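Long-range contacts in possible prolidase (Bifidobacterium longum NCC2705, PDB 2P9B), which is probably an amidohydrolase-family enzyme acting on carbon-nitrogen bonds, a possible prolidase whose substrate remains uncertain: residues L16-I21 with D63-I68; S400-V405 with I424-P429; A205-V210 with A245-P250; D262-G267 with S289-T294; E186-V191 with I232-H237. All blocks are in the same frame, centred on the assembly; numbering follows the deposited sequence.

Contact 1 of 5, residues L16-I21 with D63-I68; sequences LAHATI and DGTGKI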
# COMPACT_ATOMS: atom_id res chain seq x y z
N LEU A 16 -16.03 20.27 -6.30
CA LEU A 16 -15.33 19.97 -7.54
C LEU A 16 -16.42 19.58 -8.52
O LEU A 16 -17.05 18.53 -8.35
CB LEU A 16 -14.36 18.81 -7.35
CG LEU A 16 -13.66 18.28 -8.61
CD1 LEU A 16 -12.75 19.35 -9.19
CD2 LEU A 16 -12.86 17.03 -8.25
N ALA A 17 -16.65 20.40 -9.54
CA ALA A 17 -17.72 20.13 -10.50
C ALA A 17 -17.31 19.74 -11.91
O ALA A 17 -16.17 19.95 -12.33
CB ALA A 17 -18.66 21.32 -10.55
N HIS A 18 -18.27 19.17 -12.63
CA HIS A 18 -18.10 18.76 -14.03
C HIS A 18 -17.04 17.70 -14.27
O HIS A 18 -16.48 17.61 -15.36
CB HIS A 18 -17.81 19.99 -14.88
CG HIS A 18 -18.81 21.09 -14.70
ND1 HIS A 18 -20.16 20.92 -14.92
CD2 HIS A 18 -18.65 22.37 -14.30
CE1 HIS A 18 -20.79 22.04 -14.66
NE2 HIS A 18 -19.90 22.94 -14.28
N ALA A 19 -16.77 16.88 -13.27
CA ALA A 19 -15.76 15.85 -13.41
C ALA A 19 -16.36 14.50 -13.76
O ALA A 19 -17.54 14.23 -13.50
CB ALA A 19 -14.95 15.74 -12.14
N THR A 20 -15.54 13.65 -14.37
CA THR A 20 -15.94 12.29 -14.69
C THR A 20 -15.38 11.47 -13.54
O THR A 20 -14.17 11.47 -13.31
CB THR A 20 -15.30 11.80 -16.00
OG1 THR A 20 -15.79 12.57 -17.10
CG2 THR A 20 -15.63 10.33 -16.22
N ILE A 21 -16.25 10.80 -12.81
CA ILE A 21 -15.81 10.00 -11.68
C ILE A 21 -15.53 8.55 -12.03
O ILE A 21 -16.37 7.86 -12.61
CB ILE A 21 -16.87 9.98 -10.54
CG1 ILE A 21 -17.08 11.40 -10.00
CG2 ILE A 21 -16.41 9.04 -9.42
CD1 ILE A 21 -18.03 11.47 -8.81
N ASP A 63 -13.15 23.76 -10.88
CA ASP A 63 -13.72 23.35 -12.16
C ASP A 63 -13.02 22.11 -12.70
O ASP A 63 -11.89 22.17 -13.17
CB ASP A 63 -13.61 24.51 -13.15
CG ASP A 63 -14.18 24.17 -14.51
OD1 ASP A 63 -15.02 23.25 -14.59
OD2 ASP A 63 -13.78 24.83 -15.49
N GLY A 64 -13.71 20.97 -12.62
CA GLY A 64 -13.15 19.72 -13.08
C GLY A 64 -13.46 19.32 -14.51
O GLY A 64 -13.27 18.17 -14.90
N THR A 65 -13.96 20.27 -15.30
CA THR A 65 -14.28 19.99 -16.69
C THR A 65 -13.08 19.34 -17.39
O THR A 65 -11.96 19.84 -17.29
CB THR A 65 -14.67 21.29 -17.43
OG1 THR A 65 -15.81 21.87 -16.81
CG2 THR A 65 -14.98 21.01 -18.89
N GLY A 66 -13.33 18.23 -18.07
CA GLY A 66 -12.28 17.53 -18.79
C GLY A 66 -11.36 16.70 -17.91
O GLY A 66 -10.41 16.07 -18.39
N LYS A 67 -11.64 16.67 -16.61
CA LYS A 67 -10.82 15.93 -15.66
C LYS A 67 -11.52 14.66 -15.17
O LYS A 67 -12.74 14.53 -15.27
CB LYS A 67 -10.49 16.81 -14.45
CG LYS A 67 -9.80 18.13 -14.77
CD LYS A 67 -8.37 17.93 -15.25
CE LYS A 67 -7.65 19.27 -15.41
NZ LYS A 67 -8.33 20.15 -16.40
N ILE A 68 -10.73 13.74 -14.63
CA ILE A 68 -11.25 12.51 -14.05
C ILE A 68 -10.93 12.58 -12.57
O ILE A 68 -9.85 13.05 -12.19
CB ILE A 68 -10.54 11.25 -14.64
CG1 ILE A 68 -11.21 10.82 -15.95
CG2 ILE A 68 -10.60 10.09 -13.64
CD1 ILE A 68 -11.04 11.80 -17.07
O HOH W 1 -15.79 17.07 -18.00
O HOH W 2 -14.07 14.69 -17.67
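Gly64 packs into the corner that 16-21 makes at His18, and this is the tight part of the contact. Gly64 N gives a hydrogen bond of 2.7 Å to Ala17 O. With Leu16 CG anti to the backbone N (chi1 173°), the CD1 branch of Leu16 lies 3.9 Å from Gly64 N, and Ala19 CA sits against Gly64 O. A beta carbon on Gly64 would run into Ala17 O and crowd Ala19 CB and Leu16 CD1, which fits the absence of a side chain here. Further on, Thr20 N donates to Lys67 O over 3.1 Å in a nearly straight bond (175°), and Ile68 CA approaches Thr20 O as a CA-H...O contact of 3.2 Å.

Water reaches the Thr65-Gly66 edge and the outer side of Thr20 and Lys67 O: one molecule joins His18 O to Gly66 N, another Lys67 O to Thr20 OG1. On this looser side Thr65 OG1 comes alongside His18, 3.4 Å from His18 CB, while Asp63 OD1 meets the ring edge at CD2, ring and carboxylate planes 88° apart. Asp63 OD1 takes Thr65 OG1 at 2.7 Å on its syn lone pair and Thr65 N from above the carboxylate plane, the latter bond closing an Asx turn. His18 ND1 is tied to Asn33.

Here the chain leaves the sheet of strand 14-17 for that of 19-22, with a G1 bulge at His18 and Ala19 opposite Met34, while a type II turn, Gly64-Lys67, carries the partner across. Between the two parallel bridges His18 O and Gly66 N meet through water and not directly, so the step is probably held partly by solvent.

Contact 2 of 5, residues S400-V405 with I424-P429; sequences SADLLV and IAAGHP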
# COMPACT_ATOMS: atom_id res chain seq x y z
N SER A 400 -13.87 10.33 4.12
CA SER A 400 -12.82 11.34 4.02
C SER A 400 -12.66 11.79 2.57
O SER A 400 -12.69 10.98 1.66
CB SER A 400 -11.50 10.77 4.54
OG SER A 400 -10.52 11.78 4.72
N ALA A 401 -12.48 13.09 2.37
CA ALA A 401 -12.32 13.61 1.02
C ALA A 401 -10.91 13.36 0.49
O ALA A 401 -10.11 14.29 0.36
CB ALA A 401 -12.65 15.10 0.98
N ASP A 402 -10.60 12.10 0.19
CA ASP A 402 -9.30 11.73 -0.36
C ASP A 402 -9.55 11.58 -1.85
O ASP A 402 -10.03 10.54 -2.32
CB ASP A 402 -8.83 10.39 0.24
CG ASP A 402 -8.39 10.52 1.70
OD1 ASP A 402 -7.64 11.47 2.02
OD2 ASP A 402 -8.79 9.66 2.52
N LEU A 403 -9.25 12.64 -2.60
CA LEU A 403 -9.51 12.64 -4.04
C LEU A 403 -8.26 12.75 -4.90
O LEU A 403 -7.32 13.46 -4.57
CB LEU A 403 -10.42 13.82 -4.41
CG LEU A 403 -11.55 14.21 -3.45
CD1 LEU A 403 -12.39 15.32 -4.09
CD2 LEU A 403 -12.41 13.02 -3.13
N LEU A 404 -8.27 12.03 -6.01
CA LEU A 404 -7.16 12.08 -6.94
C LEU A 404 -7.73 12.54 -8.27
O LEU A 404 -8.56 11.86 -8.88
CB LEU A 404 -6.51 10.70 -7.08
CG LEU A 404 -5.47 10.55 -8.19
CD1 LEU A 404 -4.38 11.60 -8.05
CD2 LEU A 404 -4.88 9.14 -8.13
N VAL A 405 -7.32 13.73 -8.70
CA VAL A 405 -7.80 14.30 -9.95
C VAL A 405 -6.77 14.04 -11.05
O VAL A 405 -5.59 14.37 -10.91
CB VAL A 405 -8.04 15.81 -9.80
CG1 VAL A 405 -8.69 16.37 -11.05
CG2 VAL A 405 -8.92 16.07 -8.57
N ILE A 424 -6.02 15.63 -3.23
CA ILE A 424 -6.68 16.21 -2.08
C ILE A 424 -6.65 15.15 -0.99
O ILE A 424 -7.08 14.02 -1.21
CB ILE A 424 -8.14 16.60 -2.41
CG1 ILE A 424 -8.15 17.58 -3.58
CG2 ILE A 424 -8.83 17.20 -1.19
CD1 ILE A 424 -9.52 18.01 -4.05
N ALA A 425 -6.11 15.52 0.17
CA ALA A 425 -6.00 14.58 1.29
C ALA A 425 -6.91 15.03 2.43
O ALA A 425 -6.71 16.10 2.99
CB ALA A 425 -4.56 14.51 1.77
N ALA A 426 -7.89 14.20 2.76
CA ALA A 426 -8.83 14.54 3.82
C ALA A 426 -9.34 15.97 3.69
O ALA A 426 -9.42 16.71 4.66
CB ALA A 426 -8.17 14.34 5.18
N GLY A 427 -9.68 16.36 2.46
CA GLY A 427 -10.20 17.69 2.23
C GLY A 427 -9.16 18.77 2.04
O GLY A 427 -9.49 19.91 1.73
N HIS A 428 -7.89 18.42 2.22
CA HIS A 428 -6.78 19.36 2.08
C HIS A 428 -6.13 19.27 0.70
O HIS A 428 -5.41 18.31 0.42
CB HIS A 428 -5.70 19.08 3.12
CG HIS A 428 -6.13 19.31 4.54
ND1 HIS A 428 -6.25 20.58 5.08
CD2 HIS A 428 -6.43 18.45 5.53
CE1 HIS A 428 -6.59 20.48 6.35
NE2 HIS A 428 -6.71 19.20 6.65
N PRO A 429 -6.37 20.26 -0.17
CA PRO A 429 -5.74 20.18 -1.49
C PRO A 429 -4.23 20.33 -1.32
O PRO A 429 -3.77 21.09 -0.47
CB PRO A 429 -6.34 21.38 -2.23
CG PRO A 429 -7.67 21.56 -1.57
CD PRO A 429 -7.35 21.36 -0.11
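Ile424 starts the pairing with Leu403: its N donates to Leu403 O at 2.9 Å, and its O accepts from Leu403 N in return, which makes an antiparallel hydrogen-bonded pair. The two side chains lie side by side on one face and point the same way, Leu403 CD1 and Ile424 CD1 3.9 Å apart, while Ile424 CG2 rests on Ala401 O. Ala425 offers mainly its CA, near Asp402 OD1. Asp402 CG lies beside its own backbone N (chi1 -72°), and OD1 takes Ala426 N at 2.8 Å, the N-H arriving from above the carboxylate plane (42° out of it); Ser400 OG touches Ala426 CA and CB. Ala426 is the second residue of a type I' turn, Ala425 to His428, that folds strand 422-425 back on 428-429 as a tight hairpin beside strand 403-406, in a sheet that includes strand 68-78. Asp402 OD2 has a salt bridge to Arg158 and a hydrogen bond from Thr392; an alanine in place of Asp402 would probably leave Ala426 N without its acceptor and Arg158 without this counter-charge. Gly427 N then donates to Ala401 O at 3.0 Å, meeting it above the carbonyl plane, with Ala401 CB close against the same nitrogen.

Contact 3 of 5, residues A205-V210 with A245-P250; sequences AATGGV and AHAQSP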
# COMPACT_ATOMS: atom_id res chain seq x y z
N ALA A 205 9.11 -10.52 9.47
CA ALA A 205 9.85 -11.10 8.36
C ALA A 205 9.77 -12.61 8.61
O ALA A 205 10.49 -13.14 9.45
CB ALA A 205 11.30 -10.62 8.38
N ALA A 206 8.88 -13.28 7.90
CA ALA A 206 8.71 -14.73 8.08
C ALA A 206 9.82 -15.49 7.38
O ALA A 206 10.19 -16.60 7.79
CB ALA A 206 7.36 -15.17 7.52
N THR A 207 10.36 -14.89 6.33
CA THR A 207 11.42 -15.50 5.53
C THR A 207 12.46 -14.45 5.14
O THR A 207 12.37 -13.29 5.55
CB THR A 207 10.84 -16.06 4.22
OG1 THR A 207 10.32 -14.97 3.45
CG2 THR A 207 9.71 -17.03 4.51
N GLY A 208 13.44 -14.88 4.35
CA GLY A 208 14.47 -13.97 3.87
C GLY A 208 13.87 -13.19 2.72
O GLY A 208 12.68 -13.34 2.43
N GLY A 209 14.67 -12.36 2.05
CA GLY A 209 14.16 -11.56 0.95
C GLY A 209 14.13 -12.21 -0.43
O GLY A 209 14.40 -13.40 -0.57
N VAL A 210 13.80 -11.41 -1.44
CA VAL A 210 13.72 -11.87 -2.82
C VAL A 210 15.01 -12.49 -3.34
O VAL A 210 14.98 -13.42 -4.16
CB VAL A 210 13.32 -10.71 -3.77
CG1 VAL A 210 13.40 -11.17 -5.22
CG2 VAL A 210 11.91 -10.23 -3.45
N ALA A 245 3.19 -10.05 7.07
CA ALA A 245 4.38 -10.88 7.12
C ALA A 245 4.96 -10.98 5.73
O ALA A 245 4.25 -11.23 4.76
CB ALA A 245 4.04 -12.27 7.64
N HIS A 246 6.25 -10.74 5.63
CA HIS A 246 6.92 -10.82 4.36
C HIS A 246 7.35 -12.29 4.24
O HIS A 246 8.01 -12.83 5.12
CB HIS A 246 8.09 -9.83 4.36
CG HIS A 246 9.43 -10.44 4.07
ND1 HIS A 246 9.78 -10.90 2.82
CD2 HIS A 246 10.52 -10.60 4.86
CE1 HIS A 246 11.04 -11.31 2.86
NE2 HIS A 246 11.51 -11.14 4.08
N ALA A 247 6.90 -12.94 3.17
CA ALA A 247 7.22 -14.35 2.94
C ALA A 247 7.32 -14.60 1.45
O ALA A 247 6.42 -14.22 0.70
CB ALA A 247 6.14 -15.23 3.56
N GLN A 248 8.41 -15.23 1.02
CA GLN A 248 8.61 -15.53 -0.39
C GLN A 248 8.76 -17.02 -0.68
O GLN A 248 9.41 -17.42 -1.64
CB GLN A 248 9.83 -14.76 -0.94
CG GLN A 248 11.03 -14.62 -0.00
CD GLN A 248 11.76 -15.93 0.28
OE1 GLN A 248 12.93 -16.10 -0.08
NE2 GLN A 248 11.07 -16.85 0.93
N SER A 249 8.12 -17.84 0.15
CA SER A 249 8.16 -19.29 -0.02
C SER A 249 6.87 -19.87 0.52
O SER A 249 6.28 -19.34 1.45
CB SER A 249 9.34 -19.89 0.74
OG SER A 249 9.13 -19.81 2.15
N PRO A 250 6.41 -20.99 -0.06
CA PRO A 250 5.17 -21.61 0.42
C PRO A 250 5.20 -21.95 1.91
O PRO A 250 4.20 -21.81 2.60
CB PRO A 250 5.05 -22.86 -0.46
CG PRO A 250 5.69 -22.43 -1.73
CD PRO A 250 6.92 -21.68 -1.26
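Thr207 has OG1 between its backbone N and carbonyl carbon (chi1 64°), and that rotation sets the hydroxyl against the end of strand 243-247. His246 has an unusual chi1 of 124°, away from the staggered positions, and its ring leans across to the 205-210 loop. These two residues have the largest shares of the contact.

Thr207 OG1 accepts a hydrogen bond from Gln248 N at 3.1 Å and lies close to Ala247 CA. The same oxygen stands 3.7 Å above one face of the His246 ring, offset toward the rim. Thr207 CG2 turns to Ala247 CB and Ser249 OG, the serine hydroxyl itself being bound to Gly252 N as the N-cap of helix 250-259. His246 NE2 comes to 2.7 Å from Thr207 O. His246 CD2 is 3.6 Å from Ala205 CB, which lies at the ring edge in plane. Gly209 CA meets the ring's edge elsewhere, at CE1. The exact placing of Gly208 O beside the ring is doubtful.

The backbones join through His246 O, which accepts from Ala206 N at 2.9 Å and, weakly, from Thr207 N. Beside this bond the Ala206 methyl touches those of Ala245 and Ala247, a small patch of methyl contacts.

Ala205 and His246 form a parallel bridge where strands 202-205 and 243-247 end and their loops begin. That is the C-terminal edge of a TIM-type barrel, where amidohydrolases place their active site, and the His246 side chain comes close to, but does not reach, a possible vacant metal site, unconfirmed, formed by His77, His79 and Asp345.

Contact 4 of 5, residues D262-G267 with S289-T294; sequences DTIEHG and SALIPT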
# COMPACT_ATOMS: atom_id res chain seq x y z
N ASP A 262 -2.51 -11.15 8.99
CA ASP A 262 -3.54 -10.52 8.17
C ASP A 262 -3.19 -10.28 6.71
O ASP A 262 -4.06 -10.35 5.84
CB ASP A 262 -3.96 -9.24 8.85
CG ASP A 262 -4.35 -9.48 10.29
OD1 ASP A 262 -5.45 -10.04 10.50
OD2 ASP A 262 -3.56 -9.14 11.19
N THR A 263 -1.92 -9.98 6.44
CA THR A 263 -1.50 -9.75 5.06
C THR A 263 -0.19 -10.44 4.77
O THR A 263 0.73 -10.45 5.60
CB THR A 263 -1.32 -8.24 4.75
OG1 THR A 263 -0.27 -7.70 5.56
CG2 THR A 263 -2.60 -7.48 5.00
N ILE A 264 -0.10 -11.04 3.59
CA ILE A 264 1.12 -11.70 3.16
C ILE A 264 1.74 -10.79 2.11
O ILE A 264 1.08 -10.43 1.14
CB ILE A 264 0.82 -13.07 2.50
CG1 ILE A 264 0.15 -14.01 3.51
CG2 ILE A 264 2.11 -13.66 1.94
CD1 ILE A 264 1.02 -14.39 4.70
N GLU A 265 3.00 -10.40 2.32
CA GLU A 265 3.70 -9.55 1.37
C GLU A 265 4.62 -10.40 0.51
O GLU A 265 5.34 -11.26 1.02
CB GLU A 265 4.54 -8.47 2.07
CG GLU A 265 3.75 -7.26 2.51
CD GLU A 265 2.76 -7.59 3.60
OE1 GLU A 265 3.19 -8.17 4.62
OE2 GLU A 265 1.57 -7.25 3.45
N HIS A 266 4.59 -10.13 -0.80
CA HIS A 266 5.36 -10.85 -1.81
C HIS A 266 4.63 -12.16 -2.12
O HIS A 266 3.97 -12.27 -3.15
CB HIS A 266 6.79 -11.13 -1.32
CG HIS A 266 7.63 -9.90 -1.17
ND1 HIS A 266 7.36 -8.93 -0.22
CD2 HIS A 266 8.73 -9.48 -1.83
CE1 HIS A 266 8.26 -7.96 -0.31
NE2 HIS A 266 9.10 -8.27 -1.28
N GLY A 267 4.75 -13.13 -1.24
CA GLY A 267 4.06 -14.39 -1.45
C GLY A 267 4.82 -15.42 -2.26
O GLY A 267 6.00 -15.24 -2.57
N SER A 289 -7.22 -13.49 5.33
CA SER A 289 -5.91 -12.92 5.09
C SER A 289 -5.91 -12.40 3.66
O SER A 289 -6.66 -12.88 2.82
CB SER A 289 -4.82 -13.97 5.28
OG SER A 289 -4.72 -14.34 6.64
N ALA A 290 -5.08 -11.39 3.40
CA ALA A 290 -5.00 -10.82 2.07
C ALA A 290 -3.58 -10.95 1.53
O ALA A 290 -2.64 -11.14 2.30
CB ALA A 290 -5.42 -9.35 2.10
N LEU A 291 -3.45 -10.85 0.22
CA LEU A 291 -2.14 -10.94 -0.43
C LEU A 291 -1.74 -9.59 -1.02
O LEU A 291 -2.55 -8.93 -1.67
CB LEU A 291 -2.19 -11.98 -1.54
CG LEU A 291 -0.94 -12.11 -2.42
CD1 LEU A 291 0.23 -12.64 -1.61
CD2 LEU A 291 -1.23 -13.04 -3.58
N ILE A 292 -0.49 -9.17 -0.78
CA ILE A 292 0.04 -7.92 -1.33
C ILE A 292 1.27 -8.36 -2.14
O ILE A 292 2.38 -8.37 -1.62
CB ILE A 292 0.50 -6.93 -0.22
CG1 ILE A 292 -0.60 -6.76 0.84
CG2 ILE A 292 0.78 -5.55 -0.84
CD1 ILE A 292 -1.86 -6.12 0.33
N PRO A 293 1.08 -8.75 -3.41
CA PRO A 293 2.18 -9.21 -4.27
C PRO A 293 3.44 -8.37 -4.33
O PRO A 293 4.54 -8.91 -4.43
CB PRO A 293 1.51 -9.34 -5.64
CG PRO A 293 0.09 -9.65 -5.30
CD PRO A 293 -0.18 -8.68 -4.17
N THR A 294 3.29 -7.05 -4.29
CA THR A 294 4.43 -6.14 -4.38
C THR A 294 5.34 -6.52 -5.56
O THR A 294 6.56 -6.62 -5.42
CB THR A 294 5.27 -6.13 -3.08
OG1 THR A 294 6.00 -7.36 -2.97
CG2 THR A 294 4.37 -6.00 -1.86
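Asp262 begins the pairing from its carbonyl: O accepts from Ala290 N at 2.8 Å, and Ser289 CA adds a CA-H...O contact to the same oxygen. Its carboxylate turns elsewhere, to His237, Val243 N and Leu285 N. Thr263 bridges Ala290 in parallel, its CA lying 3.3 Å from Ala290 O. With OG1 between the backbone N and carbonyl carbon (chi1 63°), Thr263 gives a hydrogen bond to Glu265 OE2 on that oxygen's syn lone pair.

Ile264 holds the middle. Ile264 N donates to Ala290 O, and Ile264 O accepts from Ile292 N at 2.8 Å with the donor nearly in line with the C=O. On the face away from Thr263, Ile264 CG2 meets Leu291 CD1 at 4.1 Å.

Glu265 lies beside Ile292, the two pointing the same way, with Glu265 OE2 3.4 Å from Ile292 CG1. This buried carboxylate also has salt bridges to Arg133 at OE2 and Lys203 at OE1. At His266 the N reaches Ile292 O at 2.9 Å, and the ring has Thr294 OG1 3.4 Å above the centre of one face. That hydroxyl donates to Pro293 O. The His266 side chain also touches Asp345. Gly267 tucks its CA near Leu291 CD1, where a beta carbon would clash.

Strands 263-264 and 290-292 are the ends of a beta-alpha-beta unit through helix 272-279, whose Phe278 covers Ile264 and Leu291. Helix 250-259 packs on Ile264 as well, while on the other face Ile292 touches Ala76 of strand 68-78, and Glu265 and Thr294 touch its His77.

Contact 5 of 5, residues E186-V191 with I232-H237; sequences EARTAV and ICDEAH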
# COMPACT_ATOMS: atom_id res chain seq x y z
N GLU A 186 9.51 -14.17 23.81
CA GLU A 186 10.35 -13.08 23.34
C GLU A 186 9.58 -12.29 22.28
O GLU A 186 9.60 -11.06 22.28
CB GLU A 186 11.65 -13.62 22.73
CG GLU A 186 12.48 -12.54 22.04
CD GLU A 186 13.66 -13.10 21.26
OE1 GLU A 186 13.50 -14.11 20.56
OE2 GLU A 186 14.76 -12.50 21.33
N ALA A 187 8.92 -13.01 21.38
CA ALA A 187 8.15 -12.38 20.31
C ALA A 187 7.00 -11.53 20.85
O ALA A 187 6.74 -10.43 20.36
CB ALA A 187 7.60 -13.44 19.36
N ARG A 188 6.29 -12.05 21.85
CA ARG A 188 5.17 -11.32 22.43
C ARG A 188 5.65 -10.05 23.13
O ARG A 188 5.00 -9.01 23.06
CB ARG A 188 4.41 -12.20 23.44
CG ARG A 188 3.09 -11.61 23.91
CD ARG A 188 2.37 -12.52 24.90
NE ARG A 188 1.85 -13.74 24.28
CZ ARG A 188 0.72 -13.81 23.57
NH1 ARG A 188 -0.02 -12.72 23.38
NH2 ARG A 188 0.33 -14.97 23.06
N THR A 189 6.80 -10.15 23.79
CA THR A 189 7.36 -8.98 24.47
C THR A 189 7.77 -7.93 23.46
O THR A 189 7.59 -6.73 23.68
CB THR A 189 8.59 -9.37 25.32
OG1 THR A 189 8.19 -10.29 26.34
CG2 THR A 189 9.20 -8.15 25.96
N ALA A 190 8.32 -8.37 22.33
CA ALA A 190 8.76 -7.45 21.30
C ALA A 190 7.59 -6.69 20.68
O ALA A 190 7.67 -5.48 20.50
CB ALA A 190 9.54 -8.21 20.23
N VAL A 191 6.51 -7.40 20.37
CA VAL A 191 5.36 -6.74 19.77
C VAL A 191 4.74 -5.76 20.77
O VAL A 191 4.26 -4.70 20.40
CB VAL A 191 4.30 -7.77 19.29
CG1 VAL A 191 3.74 -8.54 20.47
CG2 VAL A 191 3.19 -7.06 18.53
N ILE A 232 2.83 -13.11 18.25
CA ILE A 232 2.83 -11.74 17.74
C ILE A 232 1.43 -11.34 17.28
O ILE A 232 0.94 -10.27 17.61
CB ILE A 232 3.81 -11.59 16.55
CG1 ILE A 232 5.25 -11.76 17.05
CG2 ILE A 232 3.64 -10.24 15.88
CD1 ILE A 232 6.29 -11.84 15.94
N CYS A 233 0.78 -12.22 16.52
CA CYS A 233 -0.56 -11.94 16.03
C CYS A 233 -1.59 -11.84 17.15
O CYS A 233 -2.45 -10.97 17.12
CB CYS A 233 -0.98 -12.99 15.01
SG CYS A 233 -0.09 -12.86 13.46
N ASP A 234 -1.51 -12.74 18.12
CA ASP A 234 -2.46 -12.72 19.23
C ASP A 234 -2.40 -11.38 19.96
O ASP A 234 -3.42 -10.76 20.21
CB ASP A 234 -2.15 -13.85 20.22
CG ASP A 234 -3.07 -13.85 21.43
OD1 ASP A 234 -4.30 -14.01 21.24
OD2 ASP A 234 -2.57 -13.68 22.56
N GLU A 235 -1.19 -10.95 20.27
CA GLU A 235 -0.97 -9.69 20.98
C GLU A 235 -1.41 -8.48 20.16
O GLU A 235 -2.11 -7.60 20.67
CB GLU A 235 0.52 -9.56 21.34
CG GLU A 235 0.84 -8.47 22.33
CD GLU A 235 0.13 -8.66 23.67
OE1 GLU A 235 0.08 -9.81 24.15
OE2 GLU A 235 -0.36 -7.66 24.23
N ALA A 236 -1.02 -8.43 18.89
CA ALA A 236 -1.41 -7.30 18.05
C ALA A 236 -2.92 -7.20 17.90
O ALA A 236 -3.50 -6.12 18.00
CB ALA A 236 -0.76 -7.43 16.68
N HIS A 237 -3.56 -8.34 17.67
CA HIS A 237 -5.01 -8.38 17.47
C HIS A 237 -5.80 -7.95 18.70
O HIS A 237 -6.92 -7.46 18.58
CB HIS A 237 -5.42 -9.78 17.02
CG HIS A 237 -4.91 -10.14 15.66
ND1 HIS A 237 -4.95 -11.43 15.17
CD2 HIS A 237 -4.34 -9.38 14.70
CE1 HIS A 237 -4.42 -11.44 13.96
NE2 HIS A 237 -4.04 -10.21 13.65
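Asp234 OD2 is gripped by two nitrogens of Arg188: NH1 at 2.8 Å, on the anti lone pair, and NH2 in a weaker bond at 3.2 Å. Arg188 NH1 also reaches Glu235 OE1 at 3.0 Å, with that oxygen in the guanidinium plane, so one nitrogen serves two carboxylates of adjacent residues. Both acids come at the edge of the guanidinium, and their own planes stand steeply to it, that of Glu235 at 86°. The Arg188 chain runs extended through chi2, and the bend at chi3 (-70°) turns NE off that line, while Asp234 OD2 has a further, weak partner in Gln238.

Under this salt-bridge network the helices meet through apolar groups. Val191 CG1 presses on Glu235 CG at 3.4 Å, its CG2 faces Ile232 CG2 and Ala236 CB, and Ala187 CB lies 3.7 Å from Ile232 CG1. The axes of 186-191 and 232-237 come within 8.8 Å and cross at -31°; the segments belong to helices 184-196 and 226-238, neighbouring outer helices of the barrel, with Met166 and Ile202 packed against Val191 and Ile232 on the strand side.

An alanine in place of Arg188 would probably leave Asp234 and Glu235 as adjacent negative charges without the cation that pairs with both and ties them to helix 184-196. The pairing is polar on its partly exposed side and apolar toward the strands, so charge attraction probably helps join the helices outside, and side-chain fit joins them inside.

How the contacts relate
From the N terminus, contact 1 comes first, closing the loop from 16-21 to 63-68 and joining the small N-terminal sheet to the mixed sheet of strand 68-78. Contact 5 opens next at 186-191, and contact 3 opens at 205-210 before contact 5 closes at 232-237, so the two cross; contact 3 then closes at 245-250. Contact 4 follows in series, sharing a sheet with contact 3: Glu265 N bonds to Ala245 O, and Gly267 N to Ala247 O. His237 and Asp262 link contacts 5 and 4. Contact 2 closes last, far along the chain, yet touches contact 1 through Val405, which packs on Leu16, Lys67 and Ile68.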